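Local coordinates for oxidoreductase (Bordetella pertussis, PDB 3Q2K), which probably catalyses the NAD-dependent oxidation of a UDP-linked amino sugar acid on the pathway to 2,3-diacetamido-2,3-dideoxy-D-mannuronic acid, at residues F81-L84 and S85-L88; R128-D131 and G132-M135; R134-K137 and A138-A142; Y324-N327 and V328-L332; E339-G342 and R343-L346. All blocks are in the same frame, centred on the assembly; numbering follows the deposited sequence.

Interaction 1. Residues F81-L84 and S85-L88; sequences FSSL and SDML
F81 lays one face of its ring against the backbone of M87: M87 CA sits 3.6 Å from the ring centroid, 16° off the normal, a CH-pi contact displaced toward the rim. The two side chains cross at about a right angle, M87 CB touching F81 CG, also at 3.6 Å. The M87 chain runs out extended, CG opposite the backbone N (chi1 166°), and brings the sulfur in obliquely as a Met-aromatic contact, M87 SD lying 5.4 Å from the F81 centroid. One turn along, L84 CG meets L88 CD1 at 3.6 Å.

This is a strand-to-helix turn of the NAD-binding Rossmann fold, leading from edge strand 79-81 into helix 84-90. M87 and L88 reach L96 on strand 95-98, while L84 packs on helix 105-114 and its side chain comes within about 5 Å of the bound NADH. S83 is the N-cap. Its OG accepts a nearly straight bond from D86 N (3.2 Å, 170°), and its carbonyl starts the helical ladder, S83 O receiving M87 N at 3.1 Å. Farther out, S83 OG and S85 OG share a hydrogen bond (3.1 Å). The D86 carboxylate lies beside the same S83 hydroxyl without a well-aimed bond to it.

Interaction 2. Residues R128-D131 and G132-M135; sequences RWED and GKRM
G132 donates its backbone N to R128 O, the carbonyl of the N-cap residue, at 3.1 Å, in the opening turn of helix 129-142. K133 follows. Its aliphatic chain passes over the indole of W129, with K133 CD 3.3 Å above the plane and toward the rim, and K133 CG making a CH-pi contact with the six-membered ring. The bend at chi3 (-58°) then turns the ammonium group to E130, a salt bridge with K133 NZ 2.7 Å from E130 OE2, on the syn side but 33° out of the carboxylate plane. W129 NE1 and K133 NZ are both donors and do not bond to each other; the C-terminal residue D370 serves both, taking a hydrogen bond from the indole on its O and a long, weak ion pair from the lysine on OXT.

R134, also bent at chi3, turns back to D131. R134 NH1 reaches D131 OD1 at 2.6 Å in a salt bridge close to the guanidinium plane, the two flat groups 58° apart, while E130 O lies over the centre of one face. R134 NE, buried here, has no partner in the model. M135 closes the walk with M135 N on D131 O at 2.9 Å. In the beta-alpha-beta unit of strand 118-121, helix 129-142 and strand 146-148, D131, R134 and M135 face helix 105-114, whereas W129 packs on helix 342-361.

Interaction 3. Residues R134-K137 and A138-A142; sequences RMVK and ACDEA
V136 and D140 stand side by side one helical turn apart, and the carbonyl of V136 takes two donors. V136 O receives D140 N at 3.0 Å and also a water at 2.6 Å, which donates a second, weak bond to D140 OD1 (3.1 Å). The water thus links a main-chain carbonyl to a carboxylate that could not bond to it directly, since V136 O and D140 OD2, 3.3 Å apart, are both acceptors. D140 CG is anti to its carbonyl carbon (chi1 -83°), which folds the carboxylate back over that turn; its OD2 is then satisfied from outside, by a salt bridge to R343 NH2.

The remaining main-chain groups follow the regular alpha-helical pattern: A138 N to R134 O, C139 N to M135 O, E141 N to K137 O at 2.9 Å, and A142 N to A138 O at 2.8 Å. Charged ends stay apart on the outer side, where K137 NZ and E141 OE2 are 6.0 Å from each other. Their opposite charges may attract weakly, but no ion pair forms.

The span runs along the later part of helix 129-142, in the Rossmann crossover between strands 118-121 and 146-148. M135 and A138 rest on helix 105-114, C139 touches V144 just before the next strand, and V136 packs against R343 and L346 of helix 342-361.

Interaction 4. Residues Y324-N327 and V328-L332; sequences YYDN and VINCL
Y324 and V328 slant across each other one turn apart, the branch CG2 of V328 meeting the ring obliquely near Y324 CE1. The separation of 3.2 Å between V328 CG2 and Y324 CE1 is tight for two carbons, and its exact value is doubtful. The ring reaches this position because Y324 CG is anti to the backbone N (chi1 -179°), which swings the phenol along the helix toward the valine; the hydroxyl makes a weak hydrogen bond to V148 O.

In a second pair, D326 and N330, the carboxylate and amide planes are 73° apart. D326 OD2 and N330 ND2 come only to 3.7 Å, and the side chains are bridged instead by R55: its NH1 forms a salt bridge with D326 OD1 and its NH2 a hydrogen bond with N330 OD1. One guanidinium thus spans two side chains of the same helical face, probably favouring an ionised aspartate. The backbones are joined too, N330 N donating to D326 O at 3.0 Å.

Helix 321-333 belongs to the C-terminal alpha/beta part of the chain, yet it lies against the Rossmann part. V328 and L332 touch strands 118-121 and 146-148. Y325 packs on helix 42-50, its hydroxyl hydrogen-bonded to H45 ND1 and its ring edge-to-face with F33.

Beneath the side chains the main chain is regular, I329 N to Y325 O at 2.9 Å and C331 N to N327 O at 2.8 Å, with V328 N to Y324 O long and weak. I329 CG1 leans on the carbonyl oxygen of Y325 at 3.2 Å. N327 points its amide oxygen away from the helix, to the backbone N of E339.

Interaction 5. Residues E339-G342 and R343-L346; sequences ETDG and REGL
D341 turns the carboxylate of its side chain onto the start of helix 342-361: D341 OD2 accepts E344 N at 3.1 Å, nearly straight (174°) and close to the line of the C-O bond. This is an N-cap. D341 CG lies between its backbone N and carbonyl carbon (chi1 74°), and that torsion folds the oxygen back over the first turn, where R343 N is also near, at 3.2 Å from D341 OD2. The other flat carboxylate belongs to E344, which bends at chi2; E344 OE2 lies 4.3 Å from D341 OD2, like charges whose repulsion is probably eased by the salt bridge of E344 OE1 with R153.

Beside the cap, T340 CG2 touches E344 CB at 3.5 Å, the two side chains crossing at about a right angle, and E344 CG lies 3.4 Å from E339 O. The ladder of the new helix begins with G345 N to D341 O (3.1 Å) and L346 N to G342 O (2.9 Å).

R343 is extended from CG to NE; NE forms a salt bridge with E199 of the second subunit, W200 of that subunit packs on R343, and NH2 turns to D140 of helix 129-142. E339, in the loop after helix 321-333, pairs with R154. T340 shares a backbone hydrogen bond with V148 of strand 146-148, and L346 settles against W129 of helix 129-142.

Interactions 2 and 3 are successive parts of helix 129-142, sharing R134 and M135, their centres 10 Å apart. Interaction 5 touches both: L346 CD2 lies 3.6 Å from G132 C, and R343 NH2 reaches D140 OD2 at 3.0 Å, tying the start of helix 342-361 to the Rossmann part. Interaction 4 joins this group through a probable hydrogen bond of N327 OD1 with E339 N (2.9 Å). Interaction 1 stands apart, its nearest atoms about 11 Å from those of interactions 2, 3 and 4, but of the five it comes nearest to the bound NADH, through L84. The Y324 side chain is about 8 Å from the cofactor and about 10 Å from the bound UDP-sugar acid.

Interaction 1. Residues F81-L84 and S85-L88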
loop_
_atom_site.group_PDB
_atom_site.type_symbol
_atom_site.label_atom_id
_atom_site.label_comp_id
_atom_site.label_asym_id
_atom_site.label_seq_id
_atom_site.Cartn_x
_atom_site.Cartn_y
_atom_site.Cartn_z
ATOM N N PHE C 81 -26.066 14.746 44.358
ATOM C CA PHE C 81 -25.586 13.372 44.417
ATOM C C PHE C 81 -24.122 13.345 44.031
ATOM O O PHE C 81 -23.712 14.081 43.136
ATOM C CB PHE C 81 -26.316 12.538 43.372
ATOM C CG PHE C 81 -27.728 12.226 43.750
ATOM C CD1 PHE C 81 -27.992 11.164 44.600
ATOM C CD2 PHE C 81 -28.772 12.986 43.249
ATOM C CE1 PHE C 81 -29.299 10.834 44.923
ATOM C CE2 PHE C 81 -30.073 12.694 43.606
ATOM C CZ PHE C 81 -30.335 11.615 44.437
ATOM N N SER C 82 -23.354 12.483 44.683
ATOM C CA SER C 82 -21.930 12.575 44.446
ATOM C C SER C 82 -21.508 11.438 43.530
ATOM O O SER C 82 -20.353 11.401 43.114
ATOM C CB SER C 82 -21.141 12.576 45.755
ATOM O OG SER C 82 -21.270 11.321 46.399
ATOM N N SER C 83 -22.405 10.528 43.171
ATOM C CA SER C 83 -22.048 9.624 42.082
ATOM C C SER C 83 -23.235 9.356 41.169
ATOM O O SER C 83 -24.383 9.543 41.565
ATOM C CB SER C 83 -21.502 8.288 42.587
ATOM O OG SER C 83 -22.573 7.360 42.570
ATOM N N LEU C 84 -22.970 8.895 39.952
ATOM C CA LEU C 84 -24.098 8.717 39.057
ATOM C C LEU C 84 -24.893 7.506 39.523
ATOM O O LEU C 84 -26.115 7.531 39.392
ATOM C CB LEU C 84 -23.680 8.587 37.590
ATOM C CG LEU C 84 -24.786 8.215 36.600
ATOM C CD1 LEU C 84 -25.769 9.361 36.542
ATOM C CD2 LEU C 84 -24.210 8.035 35.208
ATOM N N SER C 85 -24.247 6.454 40.020
ATOM C CA SER C 85 -25.037 5.308 40.473
ATOM C C SER C 85 -26.085 5.695 41.505
ATOM O O SER C 85 -27.240 5.272 41.435
ATOM C CB SER C 85 -24.192 4.162 41.031
ATOM O OG SER C 85 -22.853 4.604 41.154
ATOM N N ASP C 86 -25.660 6.537 42.441
ATOM C CA ASP C 86 -26.553 6.949 43.517
ATOM C C ASP C 86 -27.712 7.740 42.931
ATOM O O ASP C 86 -28.880 7.513 43.264
ATOM C CB ASP C 86 -25.826 7.804 44.555
ATOM C CG ASP C 86 -24.625 7.090 45.143
ATOM O OD1 ASP C 86 -24.563 5.855 44.968
ATOM O OD2 ASP C 86 -23.754 7.752 45.748
ATOM N N MET C 87 -27.364 8.652 42.028
ATOM C CA MET C 87 -28.356 9.577 41.503
ATOM C C MET C 87 -29.408 8.761 40.763
ATOM O O MET C 87 -30.595 9.074 40.750
ATOM C CB MET C 87 -27.699 10.577 40.557
ATOM C CG MET C 87 -28.722 11.329 39.728
ATOM S SD MET C 87 -27.794 12.621 38.886
ATOM C CE MET C 87 -29.043 13.835 38.453
ATOM N N LEU C 88 -28.961 7.658 40.178
ATOM C CA LEU C 88 -29.874 6.838 39.399
ATOM C C LEU C 88 -30.601 5.895 40.349
ATOM O O LEU C 88 -31.763 5.564 40.124
ATOM C CB LEU C 88 -29.098 6.008 38.372
ATOM C CG LEU C 88 -28.551 6.806 37.185
ATOM C CD1 LEU C 88 -27.564 5.935 36.444
ATOM C CD2 LEU C 88 -29.605 7.275 36.191
#

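Interaction 2. Residues R128-D131 and G132-M135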
loop_
_atom_site.group_PDB
_atom_site.type_symbol
_atom_site.label_atom_id
_atom_site.label_comp_id
_atom_site.label_asym_id
_atom_site.label_seq_id
_atom_site.Cartn_x
_atom_site.Cartn_y
_atom_site.Cartn_z
ATOM N N ARG C 128 -14.308 7.729 21.050
ATOM C CA ARG C 128 -13.983 6.529 20.283
ATOM C C ARG C 128 -15.148 6.009 19.459
ATOM O O ARG C 128 -16.285 5.990 19.935
ATOM C CB ARG C 128 -13.469 5.440 21.228
ATOM C CG ARG C 128 -12.113 5.832 21.799
ATOM C CD ARG C 128 -11.892 5.225 23.172
ATOM N NE ARG C 128 -10.508 5.433 23.587
ATOM C CZ ARG C 128 -9.872 4.749 24.537
ATOM N NH1 ARG C 128 -10.447 3.784 25.238
ATOM N NH2 ARG C 128 -8.606 5.014 24.819
ATOM N N TRP C 129 -14.874 5.611 18.222
ATOM C CA TRP C 129 -15.967 5.163 17.363
ATOM C C TRP C 129 -16.829 4.076 18.007
ATOM O O TRP C 129 -18.049 4.182 18.120
ATOM C CB TRP C 129 -15.419 4.727 16.005
ATOM C CG TRP C 129 -16.393 4.144 15.033
ATOM C CD1 TRP C 129 -16.322 2.891 14.481
ATOM C CD2 TRP C 129 -17.576 4.750 14.497
ATOM N NE1 TRP C 129 -17.391 2.687 13.637
ATOM C CE2 TRP C 129 -18.183 3.803 13.644
ATOM C CE3 TRP C 129 -18.204 5.985 14.683
ATOM C CZ2 TRP C 129 -19.364 4.063 12.941
ATOM C CZ3 TRP C 129 -19.363 6.259 13.961
ATOM C CH2 TRP C 129 -19.942 5.294 13.112
ATOM N N GLU C 130 -16.189 3.036 18.523
ATOM C CA GLU C 130 -16.903 1.871 19.043
ATOM C C GLU C 130 -17.729 2.289 20.253
ATOM O O GLU C 130 -18.811 1.756 20.464
ATOM C CB GLU C 130 -15.934 0.750 19.457
ATOM C CG GLU C 130 -15.428 -0.101 18.298
ATOM C CD GLU C 130 -16.546 -0.620 17.408
ATOM O OE1 GLU C 130 -17.627 -0.947 17.937
ATOM O OE2 GLU C 130 -16.380 -0.701 16.171
ATOM N N ASP C 131 -17.281 3.278 21.017
ATOM C CA ASP C 131 -17.993 3.603 22.251
ATOM C C ASP C 131 -19.256 4.316 21.800
ATOM O O ASP C 131 -20.334 4.142 22.371
ATOM C CB ASP C 131 -17.218 4.524 23.201
ATOM C CG ASP C 131 -15.954 3.882 23.751
ATOM O OD1 ASP C 131 -15.814 2.655 23.597
ATOM O OD2 ASP C 131 -15.078 4.561 24.326
ATOM N N GLY C 132 -19.119 5.169 20.793
ATOM C CA GLY C 132 -20.300 5.873 20.305
ATOM C C GLY C 132 -21.337 4.926 19.710
ATOM O O GLY C 132 -22.530 5.115 19.951
ATOM N N LYS C 133 -20.931 3.924 18.930
ATOM C CA LYS C 133 -21.861 2.865 18.534
ATOM C C LYS C 133 -22.551 2.150 19.701
ATOM O O LYS C 133 -23.754 1.880 19.665
ATOM C CB LYS C 133 -21.226 1.852 17.580
ATOM C CG LYS C 133 -20.985 2.407 16.171
ATOM C CD LYS C 133 -20.565 1.350 15.153
ATOM C CE LYS C 133 -19.296 0.692 15.665
ATOM N NZ LYS C 133 -18.495 -0.057 14.660
ATOM N N ARG C 134 -21.797 1.818 20.741
ATOM C CA ARG C 134 -22.347 1.119 21.896
ATOM C C ARG C 134 -23.346 2.001 22.641
ATOM O O ARG C 134 -24.392 1.493 23.049
ATOM C CB ARG C 134 -21.219 0.729 22.842
ATOM C CG ARG C 134 -21.075 -0.757 23.082
ATOM C CD ARG C 134 -20.162 -0.908 24.284
ATOM N NE ARG C 134 -18.907 -0.180 24.105
ATOM C CZ ARG C 134 -17.914 -0.514 23.282
ATOM N NH1 ARG C 134 -16.822 0.239 23.208
ATOM N NH2 ARG C 134 -17.985 -1.590 22.509
ATOM N N MET C 135 -23.062 3.291 22.798
ATOM C CA MET C 135 -24.030 4.230 23.384
ATOM C C MET C 135 -25.337 4.100 22.611
ATOM O O MET C 135 -26.376 3.831 23.212
ATOM C CB MET C 135 -23.636 5.703 23.196
ATOM C CG MET C 135 -22.380 6.198 23.871
ATOM S SD MET C 135 -22.230 7.865 23.208
ATOM C CE MET C 135 -23.533 8.700 24.114
#

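Interaction 3. Residues R134-K137 and A138-A142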
loop_
_atom_site.group_PDB
_atom_site.type_symbol
_atom_site.label_atom_id
_atom_site.label_comp_id
_atom_site.label_asym_id
_atom_site.label_seq_id
_atom_site.Cartn_x
_atom_site.Cartn_y
_atom_site.Cartn_z
ATOM N N ARG C 134 -21.797 1.818 20.741
ATOM C CA ARG C 134 -22.347 1.119 21.896
ATOM C C ARG C 134 -23.346 2.001 22.641
ATOM O O ARG C 134 -24.392 1.493 23.049
ATOM C CB ARG C 134 -21.219 0.729 22.842
ATOM C CG ARG C 134 -21.075 -0.757 23.082
ATOM C CD ARG C 134 -20.162 -0.908 24.284
ATOM N NE ARG C 134 -18.907 -0.180 24.105
ATOM C CZ ARG C 134 -17.914 -0.514 23.282
ATOM N NH1 ARG C 134 -16.822 0.239 23.208
ATOM N NH2 ARG C 134 -17.985 -1.590 22.509
ATOM N N MET C 135 -23.062 3.291 22.798
ATOM C CA MET C 135 -24.030 4.230 23.384
ATOM C C MET C 135 -25.337 4.100 22.611
ATOM O O MET C 135 -26.376 3.831 23.212
ATOM C CB MET C 135 -23.636 5.703 23.196
ATOM C CG MET C 135 -22.380 6.198 23.871
ATOM S SD MET C 135 -22.230 7.865 23.208
ATOM C CE MET C 135 -23.533 8.700 24.114
ATOM N N VAL C 136 -25.315 4.363 21.306
ATOM C CA VAL C 136 -26.510 4.216 20.471
ATOM C C VAL C 136 -27.245 2.877 20.561
ATOM O O VAL C 136 -28.471 2.768 20.685
ATOM C CB VAL C 136 -26.191 4.474 18.991
ATOM C CG1 VAL C 136 -27.443 4.408 18.127
ATOM C CG2 VAL C 136 -25.526 5.829 18.898
ATOM N N LYS C 137 -26.503 1.783 20.478
ATOM C CA LYS C 137 -27.246 0.541 20.599
ATOM C C LYS C 137 -27.970 0.485 21.944
ATOM O O LYS C 137 -29.133 0.090 22.028
ATOM C CB LYS C 137 -26.376 -0.690 20.329
ATOM C CG LYS C 137 -25.401 -1.047 21.436
ATOM C CD LYS C 137 -24.475 -2.166 20.986
ATOM C CE LYS C 137 -23.622 -2.688 22.131
ATOM N NZ LYS C 137 -22.779 -3.842 21.708
ATOM N N ALA C 138 -27.306 0.932 23.002
ATOM C CA ALA C 138 -27.850 0.723 24.340
ATOM C C ALA C 138 -29.169 1.466 24.500
ATOM O O ALA C 138 -30.162 0.897 24.969
ATOM C CB ALA C 138 -26.869 1.181 25.405
ATOM N N CYS C 139 -29.169 2.735 24.107
ATOM C CA CYS C 139 -30.413 3.506 24.103
ATOM C C CYS C 139 -31.512 2.939 23.216
ATOM O O CYS C 139 -32.703 3.053 23.502
ATOM C CB CYS C 139 -30.141 4.927 23.620
ATOM S SG CYS C 139 -29.167 5.749 24.888
ATOM N N ASP C 140 -31.093 2.357 22.100
ATOM C CA ASP C 140 -32.065 1.757 21.195
ATOM C C ASP C 140 -32.734 0.650 21.994
ATOM O O ASP C 140 -33.954 0.594 22.054
ATOM C CB ASP C 140 -31.384 1.001 20.053
ATOM C CG ASP C 140 -30.956 1.888 18.900
ATOM O OD1 ASP C 140 -31.490 3.002 18.726
ATOM O OD2 ASP C 140 -30.079 1.450 18.127
ATOM N N GLU C 141 -31.954 -0.280 22.537
ATOM C CA GLU C 141 -32.545 -1.425 23.216
ATOM C C GLU C 141 -33.158 -1.044 24.559
ATOM O O GLU C 141 -34.035 -1.745 25.050
ATOM C CB GLU C 141 -31.602 -2.627 23.292
ATOM C CG GLU C 141 -30.360 -2.471 24.156
ATOM C CD GLU C 141 -29.207 -3.348 23.690
ATOM O OE1 GLU C 141 -29.379 -4.073 22.686
ATOM O OE2 GLU C 141 -28.119 -3.320 24.307
ATOM N N ALA C 142 -32.810 0.085 25.166
ATOM C CA ALA C 142 -33.624 0.491 26.311
ATOM C C ALA C 142 -34.885 1.231 25.876
ATOM O O ALA C 142 -35.704 1.566 26.721
ATOM C CB ALA C 142 -32.861 1.364 27.282
HETATM O O HOH W 1 -29.814 4.953 20.504
#

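Interaction 4. Residues Y324-N327 and V328-L332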
loop_
_atom_site.group_PDB
_atom_site.type_symbol
_atom_site.label_atom_id
_atom_site.label_comp_id
_atom_site.label_asym_id
_atom_site.label_seq_id
_atom_site.Cartn_x
_atom_site.Cartn_y
_atom_site.Cartn_z
ATOM N N TYR C 324 -31.480 24.952 21.810
ATOM C CA TYR C 324 -31.433 23.503 21.652
ATOM C C TYR C 324 -32.485 22.838 22.532
ATOM O O TYR C 324 -33.052 21.806 22.176
ATOM C CB TYR C 324 -30.050 22.949 22.003
ATOM C CG TYR C 324 -29.913 21.445 21.850
ATOM C CD1 TYR C 324 -30.174 20.596 22.914
ATOM C CD2 TYR C 324 -29.543 20.867 20.642
ATOM C CE1 TYR C 324 -30.045 19.222 22.795
ATOM C CE2 TYR C 324 -29.422 19.491 20.507
ATOM C CZ TYR C 324 -29.698 18.674 21.582
ATOM O OH TYR C 324 -29.564 17.307 21.490
ATOM N N TYR C 325 -32.699 23.361 23.735
ATOM C CA TYR C 325 -33.516 22.592 24.664
ATOM C C TYR C 325 -34.973 22.683 24.240
ATOM O O TYR C 325 -35.763 21.801 24.573
ATOM C CB TYR C 325 -33.372 23.102 26.097
ATOM C CG TYR C 325 -32.368 22.351 26.935
ATOM C CD1 TYR C 325 -32.714 21.202 27.638
ATOM C CD2 TYR C 325 -31.076 22.834 27.061
ATOM C CE1 TYR C 325 -31.785 20.545 28.428
ATOM C CE2 TYR C 325 -30.146 22.181 27.844
ATOM C CZ TYR C 325 -30.500 21.041 28.531
ATOM O OH TYR C 325 -29.538 20.421 29.298
ATOM N N ASP C 326 -35.333 23.747 23.530
ATOM C CA ASP C 326 -36.696 23.830 23.021
ATOM C C ASP C 326 -37.111 22.529 22.351
ATOM O O ASP C 326 -38.179 21.986 22.632
ATOM C CB ASP C 326 -36.886 24.940 21.991
ATOM C CG ASP C 326 -38.358 25.183 21.713
ATOM O OD1 ASP C 326 -39.156 25.049 22.665
ATOM O OD2 ASP C 326 -38.750 25.457 20.561
ATOM N N ASN C 327 -36.238 22.053 21.469
ATOM C CA ASN C 327 -36.448 20.843 20.680
ATOM C C ASN C 327 -36.479 19.572 21.530
ATOM O O ASN C 327 -37.333 18.703 21.343
ATOM C CB ASN C 327 -35.378 20.786 19.582
ATOM C CG ASN C 327 -35.265 19.419 18.937
ATOM O OD1 ASN C 327 -34.235 18.752 19.020
ATOM N ND2 ASN C 327 -36.345 18.982 18.303
ATOM N N VAL C 328 -35.549 19.449 22.473
ATOM C CA VAL C 328 -35.547 18.320 23.399
ATOM C C VAL C 328 -36.867 18.195 24.159
ATOM O O VAL C 328 -37.491 17.133 24.214
ATOM C CB VAL C 328 -34.420 18.522 24.428
ATOM C CG1 VAL C 328 -34.429 17.431 25.480
ATOM C CG2 VAL C 328 -33.071 18.553 23.728
ATOM N N ILE C 329 -37.312 19.312 24.723
ATOM C CA ILE C 329 -38.552 19.357 25.488
ATOM C C ILE C 329 -39.744 18.977 24.613
ATOM O O ILE C 329 -40.531 18.112 25.005
ATOM C CB ILE C 329 -38.756 20.753 26.111
ATOM C CG1 ILE C 329 -37.642 21.108 27.102
ATOM C CG2 ILE C 329 -40.104 20.818 26.810
ATOM C CD1 ILE C 329 -37.827 22.491 27.728
ATOM N N ASN C 330 -39.871 19.601 23.443
ATOM C CA ASN C 330 -40.841 19.181 22.427
ATOM C C ASN C 330 -40.799 17.681 22.173
ATOM O O ASN C 330 -41.808 17.004 22.359
ATOM C CB ASN C 330 -40.686 19.910 21.088
ATOM C CG ASN C 330 -40.937 21.392 21.215
ATOM O OD1 ASN C 330 -41.557 21.834 22.180
ATOM N ND2 ASN C 330 -40.447 22.168 20.257
ATOM N N CYS C 331 -39.636 17.169 21.779
ATOM C CA CYS C 331 -39.511 15.742 21.519
ATOM C C CYS C 331 -39.966 14.917 22.721
ATOM O O CYS C 331 -40.671 13.912 22.610
ATOM C CB CYS C 331 -38.077 15.391 21.106
ATOM S SG CYS C 331 -37.871 13.604 21.165
ATOM N N LEU C 332 -39.555 15.331 23.913
ATOM C CA LEU C 332 -39.960 14.559 25.081
ATOM C C LEU C 332 -41.449 14.688 25.380
ATOM O O LEU C 332 -42.052 13.809 25.997
ATOM C CB LEU C 332 -39.188 15.048 26.297
ATOM C CG LEU C 332 -37.755 14.545 26.186
ATOM C CD1 LEU C 332 -37.108 15.052 27.460
ATOM C CD2 LEU C 332 -37.749 13.027 26.076
#

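Interaction 5. Residues E339-G342 and R343-L346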
loop_
_atom_site.group_PDB
_atom_site.type_symbol
_atom_site.label_atom_id
_atom_site.label_comp_id
_atom_site.label_asym_id
_atom_site.label_seq_id
_atom_site.Cartn_x
_atom_site.Cartn_y
_atom_site.Cartn_z
ATOM N N GLU C 339 -33.853 16.942 16.732
ATOM C CA GLU C 339 -33.001 17.438 15.654
ATOM C C GLU C 339 -31.644 16.739 15.534
ATOM O O GLU C 339 -31.077 16.629 14.448
ATOM C CB GLU C 339 -32.781 18.938 15.855
ATOM C CG GLU C 339 -31.895 19.613 14.815
ATOM C CD GLU C 339 -31.890 21.120 14.998
ATOM O OE1 GLU C 339 -31.422 21.604 16.052
ATOM O OE2 GLU C 339 -32.378 21.825 14.089
ATOM N N THR C 340 -31.115 16.268 16.657
ATOM C CA THR C 340 -29.819 15.601 16.703
ATOM C C THR C 340 -29.933 14.504 17.755
ATOM O O THR C 340 -29.610 14.723 18.923
ATOM C CB THR C 340 -28.651 16.543 17.082
ATOM O OG1 THR C 340 -28.674 17.719 16.263
ATOM C CG2 THR C 340 -27.293 15.867 16.864
ATOM N N ASP C 341 -30.427 13.349 17.315
ATOM C CA ASP C 341 -30.384 12.120 18.099
ATOM C C ASP C 341 -29.027 11.431 17.982
ATOM O O ASP C 341 -28.074 11.965 17.405
ATOM C CB ASP C 341 -31.533 11.160 17.762
ATOM C CG ASP C 341 -31.375 10.453 16.426
ATOM O OD1 ASP C 341 -32.195 9.549 16.155
ATOM O OD2 ASP C 341 -30.457 10.770 15.639
ATOM N N GLY C 342 -28.959 10.251 18.589
ATOM C CA GLY C 342 -27.763 9.422 18.614
ATOM C C GLY C 342 -27.125 9.285 17.249
ATOM O O GLY C 342 -25.932 9.551 17.126
ATOM N N ARG C 343 -27.902 8.899 16.240
ATOM C CA ARG C 343 -27.350 8.635 14.910
ATOM C C ARG C 343 -26.885 9.896 14.193
ATOM O O ARG C 343 -25.861 9.902 13.509
ATOM C CB ARG C 343 -28.359 7.907 14.022
ATOM C CG ARG C 343 -28.624 6.493 14.513
ATOM C CD ARG C 343 -29.837 5.857 13.860
ATOM N NE ARG C 343 -29.716 4.418 14.086
ATOM C CZ ARG C 343 -30.093 3.792 15.195
ATOM N NH1 ARG C 343 -30.625 4.448 16.214
ATOM N NH2 ARG C 343 -29.917 2.487 15.328
ATOM N N GLU C 344 -27.658 10.967 14.335
ATOM C CA GLU C 344 -27.197 12.298 13.958
ATOM C C GLU C 344 -25.776 12.553 14.462
ATOM O O GLU C 344 -24.923 13.059 13.731
ATOM C CB GLU C 344 -28.105 13.342 14.607
ATOM C CG GLU C 344 -28.710 14.348 13.655
ATOM C CD GLU C 344 -28.749 13.791 12.251
ATOM O OE1 GLU C 344 -28.198 14.485 11.382
ATOM O OE2 GLU C 344 -29.253 12.673 12.020
ATOM N N GLY C 345 -25.537 12.157 15.709
ATOM C CA GLY C 345 -24.287 12.395 16.434
ATOM C C GLY C 345 -23.180 11.454 16.001
ATOM O O GLY C 345 -22.010 11.833 16.021
ATOM N N LEU C 346 -23.550 10.259 15.544
ATOM C CA LEU C 346 -22.573 9.329 14.982
ATOM C C LEU C 346 -22.018 9.861 13.665
ATOM O O LEU C 346 -20.876 9.586 13.316
ATOM C CB LEU C 346 -23.159 7.928 14.783
ATOM C CG LEU C 346 -23.451 6.973 15.942
ATOM C CD1 LEU C 346 -24.187 5.712 15.417
ATOM C CD2 LEU C 346 -22.153 6.614 16.647
#